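Local coordinates for cyclic di-GMP-binding protein XC_3703 (Xanthomonas campestris pv. campestris, PDB 5B7W), which binds the bacterial second messenger cyclic di-GMP, regulates virulence and biofilm formation and, when free of cyclic di-GMP, promotes DNA binding by a LysR-type transcriptional regulator, at residues Asp20-Glu25 with Arg65-Ala70. Sequence-based numbering, arbitrary orientation.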
# COMPACT_ATOMS: atom_id res chain seq x y z
N ASP A 20 -3.65 6.69 -14.18
CA ASP A 20 -4.19 7.16 -15.45
C ASP A 20 -5.64 7.59 -15.30
O ASP A 20 -6.05 8.62 -15.84
CB ASP A 20 -4.06 6.08 -16.52
CG ASP A 20 -2.62 5.75 -16.85
OD1 ASP A 20 -1.77 6.66 -16.78
OD2 ASP A 20 -2.34 4.58 -17.17
N GLN A 21 -6.44 6.81 -14.56
CA GLN A 21 -7.83 7.19 -14.35
C GLN A 21 -7.95 8.43 -13.48
O GLN A 21 -8.90 9.21 -13.64
CB GLN A 21 -8.60 6.02 -13.73
CG GLN A 21 -8.67 4.78 -14.61
CD GLN A 21 -9.31 3.59 -13.92
OE1 GLN A 21 -9.82 3.71 -12.81
NE2 GLN A 21 -9.27 2.44 -14.58
N ALA A 22 -7.01 8.64 -12.56
CA ALA A 22 -7.03 9.85 -11.74
C ALA A 22 -6.73 11.09 -12.58
O ALA A 22 -7.36 12.14 -12.38
CB ALA A 22 -6.03 9.72 -10.59
N ASN A 23 -5.78 10.99 -13.51
CA ASN A 23 -5.53 12.10 -14.42
C ASN A 23 -6.71 12.34 -15.34
O ASN A 23 -7.08 13.50 -15.60
CB ASN A 23 -4.25 11.84 -15.22
CG ASN A 23 -2.99 12.13 -14.44
OD1 ASN A 23 -2.89 13.17 -13.78
ND2 ASN A 23 -2.03 11.22 -14.49
N ARG A 24 -7.33 11.27 -15.84
CA ARG A 24 -8.53 11.42 -16.65
C ARG A 24 -9.66 12.05 -15.85
O ARG A 24 -10.44 12.85 -16.39
CB ARG A 24 -8.96 10.06 -17.20
CG ARG A 24 -8.27 9.65 -18.50
CD ARG A 24 -9.14 9.98 -19.70
NE ARG A 24 -10.35 9.16 -19.74
CZ ARG A 24 -10.43 7.98 -20.36
NH1 ARG A 24 -9.38 7.49 -21.00
NH2 ARG A 24 -11.57 7.30 -20.35
N GLU A 25 -9.75 11.72 -14.56
CA GLU A 25 -10.83 12.25 -13.74
C GLU A 25 -10.65 13.74 -13.49
O GLU A 25 -11.64 14.49 -13.41
CB GLU A 25 -10.91 11.48 -12.42
CG GLU A 25 -12.25 11.59 -11.72
CD GLU A 25 -12.50 10.43 -10.78
OE1 GLU A 25 -12.29 10.60 -9.56
OE2 GLU A 25 -12.90 9.35 -11.26
N ARG A 65 -7.19 8.26 -3.82
CA ARG A 65 -7.67 7.17 -2.97
C ARG A 65 -8.79 6.39 -3.66
O ARG A 65 -8.76 5.16 -3.72
CB ARG A 65 -8.14 7.70 -1.62
CG ARG A 65 -7.04 8.09 -0.66
CD ARG A 65 -7.58 8.17 0.76
NE ARG A 65 -6.53 8.38 1.76
CZ ARG A 65 -6.35 9.51 2.44
NH1 ARG A 65 -7.16 10.54 2.24
NH2 ARG A 65 -5.37 9.60 3.32
N ALA A 66 -9.78 7.11 -4.19
CA ALA A 66 -10.92 6.45 -4.83
C ALA A 66 -10.49 5.65 -6.05
O ALA A 66 -11.01 4.56 -6.31
CB ALA A 66 -11.98 7.47 -5.20
N ARG A 67 -9.53 6.18 -6.82
CA ARG A 67 -9.06 5.46 -8.00
C ARG A 67 -8.31 4.20 -7.61
O ARG A 67 -8.52 3.14 -8.21
CB ARG A 67 -8.19 6.37 -8.86
CG ARG A 67 -8.94 7.49 -9.56
CD ARG A 67 -10.17 6.96 -10.28
NE ARG A 67 -11.40 7.28 -9.57
CZ ARG A 67 -12.51 6.55 -9.64
NH1 ARG A 67 -12.55 5.47 -10.39
NH2 ARG A 67 -13.59 6.92 -8.95
N LEU A 68 -7.42 4.29 -6.62
CA LEU A 68 -6.66 3.12 -6.19
C LEU A 68 -7.58 2.05 -5.62
O LEU A 68 -7.44 0.86 -5.94
CB LEU A 68 -5.62 3.54 -5.15
CG LEU A 68 -4.42 4.33 -5.69
CD1 LEU A 68 -3.67 5.01 -4.55
CD2 LEU A 68 -3.50 3.43 -6.48
N LEU A 69 -8.54 2.45 -4.78
CA LEU A 69 -9.52 1.50 -4.27
C LEU A 69 -10.33 0.88 -5.39
O LEU A 69 -10.61 -0.33 -5.38
CB LEU A 69 -10.44 2.19 -3.25
CG LEU A 69 -9.78 2.62 -1.94
CD1 LEU A 69 -10.64 3.63 -1.21
CD2 LEU A 69 -9.51 1.41 -1.06
N ALA A 70 -10.69 1.68 -6.40
CA ALA A 70 -11.48 1.17 -7.52
C ALA A 70 -10.74 0.10 -8.30
O ALA A 70 -11.39 -0.69 -9.00
CB ALA A 70 -11.86 2.32 -8.46
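R67 reaches across from helix 54-70 and lays its side chain over helix 12-26, between Q21 and E25, which sit one turn apart. Its methylene part packs on that helix: CG of R67 lies 3.7 Å from CA of A22, and CD of R67 is 3.9 Å from CB of Q21. Bends at chi2 and chi3 then turn the guanidinium along the outer side of the pair, where E25 meets it. OE2 of E25 stands 3.1 Å from NE of R67, but above one face of the guanidinium, with the two planes 69° apart. The salt bridge is thus one of charge alone, without an N-H aimed at the oxygen. E25 reaches R67 because its chain is extended beyond CG, which points away from the backbone N (chi1 -159°). These are the two helices that cover one side of the antiparallel sheet in the RRM-like domain II, running 138° apart with segment axes 9.2 Å at closest. On the sheet side, A22 touches F39 of strand 38-42. OE1 of Q21 lies near the plane at the guanidinium edge, 4.1 Å from NH1 of R67 and too far for a hydrogen bond, and the Q21 side chain also touches R71.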